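Glucose import ATP-binding protein GlcV (PDB 1OXX) binds and hydrolyses ATP to power glucose uptake, serving as the energy-coupling subunit of the GlcSTUV ABC transporter of Sulfolobus solfataricus. Local coordinates at residues Val281-Asp286 with Ile313-Leu318; Glu254-Gly259 with Asp270-Gly275. The protein carries 1 engineered substitution. All coordinates share one frame; numbering follows the deposited sequence.

Interaction 1 (Val281-Asp286 with Ile313-Leu318)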
ATOM      1  N   VAL A 281      20.084   0.258 -11.749  1.00  3.86           N
ATOM      2  CA  VAL A 281      20.601   0.147 -13.114  1.00  4.70           C
ATOM      3  C   VAL A 281      21.263   1.476 -13.486  1.00  5.67           C
ATOM      4  O   VAL A 281      20.745   2.541 -13.149  1.00  6.27           O
ATOM      5  CB  VAL A 281      19.466  -0.137 -14.117  1.00  6.21           C
ATOM      6  CG1 VAL A 281      19.965  -0.136 -15.582  1.00  6.43           C
ATOM      7  CG2 VAL A 281      18.768  -1.438 -13.791  1.00  4.21           C
ATOM      8  N   LYS A 282      22.394   1.407 -14.199  1.00  4.85           N
ATOM      9  CA  LYS A 282      23.065   2.605 -14.704  1.00  4.74           C
ATOM     10  C   LYS A 282      23.569   2.301 -16.103  1.00  4.61           C
ATOM     11  O   LYS A 282      24.040   1.197 -16.355  1.00  5.86           O
ATOM     12  CB  LYS A 282      24.234   3.007 -13.801  1.00  7.06           C
ATOM     13  CG  LYS A 282      24.985   4.239 -14.246  1.00  5.65           C
ATOM     14  CD  LYS A 282      26.035   4.677 -13.199  1.00 12.50           C
ATOM     15  CE  LYS A 282      26.896   5.823 -13.684  1.00 29.47           C
ATOM     16  NZ  LYS A 282      26.138   7.098 -13.734  1.00 27.80           N
ATOM     17  N   LEU A 283      23.428   3.256 -17.014  1.00  3.81           N
ATOM     18  CA  LEU A 283      23.860   3.107 -18.407  1.00  7.00           C
ATOM     19  C   LEU A 283      25.021   4.041 -18.750  1.00  5.14           C
ATOM     20  O   LEU A 283      25.129   5.153 -18.206  1.00  6.18           O
ATOM     21  CB  LEU A 283      22.695   3.430 -19.333  1.00  5.22           C
ATOM     22  CG  LEU A 283      21.370   2.735 -19.035  1.00  6.55           C
ATOM     23  CD1 LEU A 283      20.298   3.235 -19.977  1.00  8.18           C
ATOM     24  CD2 LEU A 283      21.501   1.242 -19.122  1.00  6.85           C
ATOM     25  N   SER A 284      25.880   3.598 -19.658  1.00  6.25           N
ATOM     26  CA  SER A 284      26.999   4.433 -20.124  1.00  5.71           C
ATOM     27  C   SER A 284      27.390   4.044 -21.533  1.00  8.30           C
ATOM     28  O   SER A 284      27.001   3.002 -22.024  1.00 10.03           O
ATOM     29  CB  SER A 284      28.244   4.293 -19.254  1.00  7.79           C
ATOM     30  OG  SER A 284      28.590   2.924 -19.418  0.50  4.07           O
ATOM     31  N   LYS A 285      28.171   4.885 -22.196  1.00  5.71           N
ATOM     32  CA  LYS A 285      28.648   4.516 -23.517  1.00  4.78           C
ATOM     33  C   LYS A 285      30.014   3.857 -23.474  1.00  7.41           C
ATOM     34  O   LYS A 285      30.411   3.184 -24.428  1.00 11.35           O
ATOM     35  CB  LYS A 285      28.734   5.739 -24.425  1.00  8.05           C
ATOM     36  CG  LYS A 285      27.397   6.339 -24.756  1.00 16.41           C
ATOM     37  CD  LYS A 285      26.641   5.476 -25.745  1.00 21.54           C
ATOM     38  CE  LYS A 285      27.330   5.459 -27.103  1.00 15.69           C
ATOM     39  NZ  LYS A 285      26.565   4.663 -28.105  1.00 18.96           N
ATOM     40  N   ASP A 286      30.746   4.072 -22.393  1.00  7.53           N
ATOM     41  CA  ASP A 286      32.061   3.458 -22.202  1.00  8.25           C
ATOM     42  C   ASP A 286      32.107   3.085 -20.740  1.00  9.72           C
ATOM     43  O   ASP A 286      31.200   3.435 -19.985  1.00  8.86           O
ATOM     44  CB  ASP A 286      33.197   4.417 -22.588  1.00  9.55           C
ATOM     45  CG  ASP A 286      34.516   3.701 -22.885  1.00 18.20           C
ATOM     46  OD1 ASP A 286      34.671   2.503 -22.552  1.00  8.83           O
ATOM     47  OD2 ASP A 286      35.471   4.275 -23.468  1.00 18.68           O
ATOM     48  N   ILE A 313      14.612   5.781 -19.544  1.00  3.83           N
ATOM     49  CA  ILE A 313      15.278   5.154 -20.659  1.00  3.32           C
ATOM     50  C   ILE A 313      15.040   3.659 -20.620  1.00  3.54           C
ATOM     51  O   ILE A 313      15.391   2.997 -19.638  1.00  4.72           O
ATOM     52  CB  ILE A 313      16.806   5.434 -20.622  1.00  3.58           C
ATOM     53  CG1 ILE A 313      17.085   6.927 -20.523  1.00 10.42           C
ATOM     54  CG2 ILE A 313      17.477   4.817 -21.822  1.00  5.71           C
ATOM     55  CD1 ILE A 313      18.529   7.250 -20.350  1.00 12.17           C
ATOM     56  N   THR A 314      14.456   3.118 -21.678  1.00  4.60           N
ATOM     57  CA  THR A 314      14.218   1.694 -21.793  1.00  3.86           C
ATOM     58  C   THR A 314      15.206   1.116 -22.788  1.00  5.84           C
ATOM     59  O   THR A 314      15.336   1.634 -23.909  1.00  5.26           O
ATOM     60  CB  THR A 314      12.800   1.420 -22.300  1.00  6.26           C
ATOM     61  OG1 THR A 314      11.836   1.855 -21.328  1.00  7.65           O
ATOM     62  CG2 THR A 314      12.590  -0.080 -22.450  1.00  7.62           C
ATOM     63  N   ILE A 315      15.915   0.075 -22.370  1.00  6.51           N
ATOM     64  CA  ILE A 315      16.837  -0.624 -23.239  1.00  3.33           C
ATOM     65  C   ILE A 315      16.376  -2.050 -23.383  1.00  7.69           C
ATOM     66  O   ILE A 315      15.513  -2.506 -22.636  1.00  7.72           O
ATOM     67  CB  ILE A 315      18.268  -0.620 -22.652  1.00  4.03           C
ATOM     68  CG1 ILE A 315      18.335  -1.425 -21.362  1.00  8.40           C
ATOM     69  CG2 ILE A 315      18.744   0.785 -22.395  1.00  8.90           C
ATOM     70  CD1 ILE A 315      18.890  -2.794 -21.529  1.00 19.27           C
ATOM     71  N   THR A 316      16.927  -2.735 -24.374  1.00  5.85           N
ATOM     72  CA  THR A 316      16.845  -4.184 -24.426  1.00  6.20           C
ATOM     73  C   THR A 316      18.256  -4.666 -24.657  1.00  9.02           C
ATOM     74  O   THR A 316      19.095  -3.927 -25.164  1.00  8.18           O
ATOM     75  CB  THR A 316      15.976  -4.756 -25.550  1.00  8.71           C
ATOM     76  OG1 THR A 316      16.580  -4.469 -26.812  1.00  9.83           O
ATOM     77  CG2 THR A 316      14.590  -4.135 -25.577  1.00  6.77           C
ATOM     78  N   PRO A 317      18.535  -5.903 -24.270  1.00  7.14           N
ATOM     79  CA  PRO A 317      19.815  -6.495 -24.639  1.00  5.81           C
ATOM     80  C   PRO A 317      19.830  -6.697 -26.132  1.00  9.76           C
ATOM     81  O   PRO A 317      18.766  -6.689 -26.768  1.00 11.08           O
ATOM     82  CB  PRO A 317      19.796  -7.860 -23.944  1.00  6.31           C
ATOM     83  CG  PRO A 317      18.743  -7.762 -22.929  1.00  8.83           C
ATOM     84  CD  PRO A 317      17.706  -6.828 -23.481  1.00  8.57           C
ATOM     85  N   LEU A 318      21.014  -6.863 -26.707  1.00 10.69           N
ATOM     86  CA  LEU A 318      21.099  -7.288 -28.096  1.00 10.79           C
ATOM     87  C   LEU A 318      20.598  -8.741 -28.122  1.00 13.90           C
ATOM     88  O   LEU A 318      20.801  -9.481 -27.168  1.00 12.56           O
ATOM     89  CB  LEU A 318      22.543  -7.222 -28.596  1.00 12.61           C
ATOM     90  CG  LEU A 318      23.092  -5.910 -29.168  1.00 27.99           C
ATOM     91  CD1 LEU A 318      23.189  -4.801 -28.153  1.00 19.01           C
ATOM     92  CD2 LEU A 318      24.469  -6.167 -29.769  1.00 26.48           C
TER
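Lys285 NZ, gripped by the carboxylate of Glu336 in a salt bridge and by the backbone O of Glu337, lies just past the strand from which Leu283 reaches across to Ile313 and Ile315. The meeting itself is wholly apolar and rests on one methyl. Leu283 CD1 touches Ile313 CG2 at 3.7 Å and Ile315 CG2 at 3.8 Å, so it lies over the notch between the branch methyls of two residues that, two apart on a strand, share one face. Leu283 runs alongside each isoleucine, pointing the other way, and does not meet it end on. The two isoleucines present CG2 by different torsions. In Ile313 this methyl lies opposite the backbone N, whereas in Ile315 CG1 takes the tight place between N and the carbonyl carbon (chi1 66°), leaving CG2 opposite the carbonyl carbon. Beta-branched residues suit such a strand because each offers a methyl close to the backbone; leucine suits the facing one because its longer chain spans a gap whose nearest CA atoms, those of Leu283 and Ile313, are 9.1 Å apart. Leu283 and Ile315 also both rest on Val340 of strand 337-342. Strands 337-342 and 294-307 lie between strands 281-284 and 310-317 in sheet order, so the sheet curls round this contact, consistent with the OB-like C-terminal domain.

Interaction 2 (Glu254-Gly259 with Asp270-Gly275)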
ATOM      1  N   GLU A 254      28.134 -19.341 -15.943  1.00 16.77           N
ATOM      2  CA  GLU A 254      28.677 -18.001 -15.947  1.00 16.09           C
ATOM      3  C   GLU A 254      27.660 -16.957 -15.496  1.00 12.93           C
ATOM      4  O   GLU A 254      27.983 -15.774 -15.370  1.00 19.90           O
ATOM      5  CB  GLU A 254      29.197 -17.703 -17.356  1.00 13.11           C
ATOM      6  CG  GLU A 254      30.030 -18.846 -17.940  1.00 30.30           C
ATOM      7  CD  GLU A 254      31.251 -19.150 -17.093  1.00 12.45           C
ATOM      8  OE1 GLU A 254      31.981 -18.193 -16.759  1.00 39.89           O
ATOM      9  OE2 GLU A 254      31.483 -20.328 -16.735  1.00 14.94           O
ATOM     10  N   GLY A 255      26.440 -17.403 -15.227  1.00  9.94           N
ATOM     11  CA  GLY A 255      25.391 -16.505 -14.797  1.00 10.51           C
ATOM     12  C   GLY A 255      24.136 -16.671 -15.634  1.00  9.05           C
ATOM     13  O   GLY A 255      24.074 -17.518 -16.520  1.00 12.92           O
ATOM     14  N   VAL A 256      23.121 -15.874 -15.324  1.00  6.99           N
ATOM     15  CA  VAL A 256      21.846 -15.912 -16.043  1.00  6.19           C
ATOM     16  C   VAL A 256      21.978 -15.070 -17.294  1.00  6.65           C
ATOM     17  O   VAL A 256      22.189 -13.860 -17.222  1.00  6.38           O
ATOM     18  CB  VAL A 256      20.686 -15.405 -15.145  1.00  5.61           C
ATOM     19  CG1 VAL A 256      19.379 -15.366 -15.902  1.00  6.52           C
ATOM     20  CG2 VAL A 256      20.524 -16.307 -13.941  1.00  8.15           C
ATOM     21  N   VAL A 257      21.852 -15.721 -18.446  1.00  6.18           N
ATOM     22  CA  VAL A 257      22.050 -15.065 -19.725  1.00  6.03           C
ATOM     23  C   VAL A 257      20.740 -14.618 -20.350  1.00  7.24           C
ATOM     24  O   VAL A 257      19.802 -15.397 -20.479  1.00  7.38           O
ATOM     25  CB  VAL A 257      22.749 -15.997 -20.709  1.00  8.69           C
ATOM     26  CG1 VAL A 257      22.732 -15.408 -22.113  1.00  8.89           C
ATOM     27  CG2 VAL A 257      24.190 -16.268 -20.271  1.00  8.11           C
ATOM     28  N   ILE A 258      20.698 -13.349 -20.744  1.00  6.33           N
ATOM     29  CA  ILE A 258      19.553 -12.754 -21.424  1.00  7.34           C
ATOM     30  C   ILE A 258      20.143 -11.949 -22.586  1.00  7.20           C
ATOM     31  O   ILE A 258      20.567 -10.811 -22.424  1.00  5.85           O
ATOM     32  CB  ILE A 258      18.749 -11.852 -20.455  1.00  8.51           C
ATOM     33  CG1 ILE A 258      18.429 -12.603 -19.153  1.00 10.12           C
ATOM     34  CG2 ILE A 258      17.479 -11.334 -21.130  1.00  9.22           C
ATOM     35  CD1 ILE A 258      17.706 -11.787 -18.104  1.00 12.40           C
ATOM     36  N   GLY A 259      20.229 -12.563 -23.760  1.00  8.86           N
ATOM     37  CA  GLY A 259      20.852 -11.915 -24.891  1.00  9.27           C
ATOM     38  C   GLY A 259      22.270 -11.520 -24.534  1.00  9.32           C
ATOM     39  O   GLY A 259      23.065 -12.337 -24.066  1.00  9.02           O
ATOM     40  N   ASP A 270      16.183 -24.504 -14.660  1.00 10.57           N
ATOM     41  CA  ASP A 270      16.742 -24.342 -15.995  1.00 11.42           C
ATOM     42  C   ASP A 270      16.786 -22.879 -16.407  1.00 11.28           C
ATOM     43  O   ASP A 270      17.730 -22.422 -17.059  1.00  8.69           O
ATOM     44  CB  ASP A 270      15.894 -25.127 -16.996  1.00 16.14           C
ATOM     45  CG  ASP A 270      16.224 -26.608 -16.999  0.50 18.15           C
ATOM     46  OD1 ASP A 270      17.294 -26.986 -16.469  0.50 15.82           O
ATOM     47  OD2 ASP A 270      15.478 -27.464 -17.514  0.50 21.14           O
ATOM     48  N   ARG A 271      15.745 -22.156 -16.034  1.00  8.00           N
ATOM     49  CA  ARG A 271      15.651 -20.741 -16.356  1.00  5.78           C
ATOM     50  C   ARG A 271      15.359 -19.969 -15.085  1.00  8.98           C
ATOM     51  O   ARG A 271      14.972 -20.544 -14.068  1.00  8.02           O
ATOM     52  CB  ARG A 271      14.560 -20.517 -17.394  1.00  8.05           C
ATOM     53  CG  ARG A 271      14.826 -21.286 -18.685  1.00  8.25           C
ATOM     54  CD  ARG A 271      13.815 -21.007 -19.773  1.00 16.49           C
ATOM     55  NE  ARG A 271      13.846 -19.625 -20.233  1.00 14.21           N
ATOM     56  CZ  ARG A 271      14.751 -19.139 -21.063  1.00 12.37           C
ATOM     57  NH1 ARG A 271      15.722 -19.921 -21.519  1.00 18.57           N
ATOM     58  NH2 ARG A 271      14.683 -17.872 -21.442  1.00 19.19           N
ATOM     59  N   ALA A 272      15.545 -18.659 -15.146  1.00  5.49           N
ATOM     60  CA  ALA A 272      15.365 -17.810 -13.975  1.00  8.21           C
ATOM     61  C   ALA A 272      14.704 -16.505 -14.323  1.00  7.79           C
ATOM     62  O   ALA A 272      14.813 -16.022 -15.441  1.00  7.84           O
ATOM     63  CB  ALA A 272      16.703 -17.515 -13.329  1.00  7.19           C
ATOM     64  N   ILE A 273      14.033 -15.931 -13.325  1.00  7.10           N
ATOM     65  CA  ILE A 273      13.487 -14.601 -13.432  1.00  7.40           C
ATOM     66  C   ILE A 273      14.421 -13.678 -12.666  1.00  8.29           C
ATOM     67  O   ILE A 273      14.765 -13.949 -11.515  1.00  7.94           O
ATOM     68  CB  ILE A 273      12.093 -14.546 -12.837  1.00  9.79           C
ATOM     69  CG1 ILE A 273      11.157 -15.476 -13.615  1.00 16.07           C
ATOM     70  CG2 ILE A 273      11.578 -13.113 -12.835  1.00 16.32           C
ATOM     71  CD1 ILE A 273       9.808 -15.671 -12.966  1.00 30.27           C
ATOM     72  N   ILE A 274      14.860 -12.621 -13.326  1.00  8.28           N
ATOM     73  CA  ILE A 274      15.701 -11.618 -12.709  1.00  7.23           C
ATOM     74  C   ILE A 274      14.821 -10.411 -12.406  1.00  6.74           C
ATOM     75  O   ILE A 274      14.043  -9.984 -13.250  1.00  7.07           O
ATOM     76  CB  ILE A 274      16.829 -11.202 -13.695  1.00  9.32           C
ATOM     77  CG1 ILE A 274      17.825 -12.338 -13.915  1.00 12.71           C
ATOM     78  CG2 ILE A 274      17.546  -9.942 -13.216  1.00  8.35           C
ATOM     79  CD1 ILE A 274      18.716 -12.567 -12.745  1.00  9.17           C
ATOM     80  N   GLY A 275      14.980  -9.867 -11.201  1.00  5.47           N
ATOM     81  CA  GLY A 275      14.355  -8.625 -10.807  1.00  5.87           C
ATOM     82  C   GLY A 275      15.429  -7.601 -10.523  1.00  5.95           C
ATOM     83  O   GLY A 275      16.331  -7.844  -9.717  1.00  7.51           O
TER
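Strands 255-258 and 271-275 face each other across a hydrophobic layer, their axes 8.0 Å apart at closest approach and nearly perpendicular, with 82° between their N-to-C directions. The nearest CA atoms, those of Val256 and Ala272, stand 7.1 Å apart. Both strands pair antiparallel with strand 245-252, which separates them in the sheet. In a flat sheet they would run nearly parallel, so the large angle reveals how strongly this sheet twists and coils, bringing residues of one face together. Gly255 begins the first strand with phi 128° and psi near 180°, a conformation in which a CB would press against the carbonyl O of Glu254; a residue without a side chain fits there.

Val256 spans the contact with both methyls. Its CG1, placed opposite the backbone N (chi1 177°), meets Ile274 CG1 at 3.9 Å, the two side chains pointing at each other, a valine methyl against a methylene of the isoleucine. Its CG2 approaches Ala272 CB at 4.1 Å, where the small alanine lets the valine sit close to the second backbone. Farther along the first strand, Ile258 extends its terminal methyl to the same isoleucine, CD1 lying 4.2 Å from Ile274 CG1. The CG1 methylene of Ile274 thus takes contacts from two residues of the first strand; Ile274, two residues on from Ala272, is long enough to meet both. Phe263 adjoins both Ile258 and Ile274, while Val349 of strand 348-351 adjoins Ala272 and Ile274.

All four touching residues are buried, and what joins them is aliphatic carbon alone. The contact therefore depends on shape and on exclusion of water, while the directed bonds here are backbone ones to strand 245-252, between Val257 and Lys250 and between Ala272 and Gly249.

How the interactions relate
Interactions 1 and 2 are centred about 17 Å apart, each about 30 Å from the centre of the chain and on the same side of it. They belong to two separate antiparallel sheets, and both lie away from the residues thought to bind ATP. They follow in series: strand 271-276 of interaction 2 leads directly to strand 281-284 of interaction 1. The sheets also meet in space, where Pro317 CB packs 3.4 Å from Ile258 O, and next to this junction Leu318 N is hydrogen-bonded to Ser260 OG. Each contact packs apolar side chains on the inner face of its own curled sheet, and at this junction the two sheets abut.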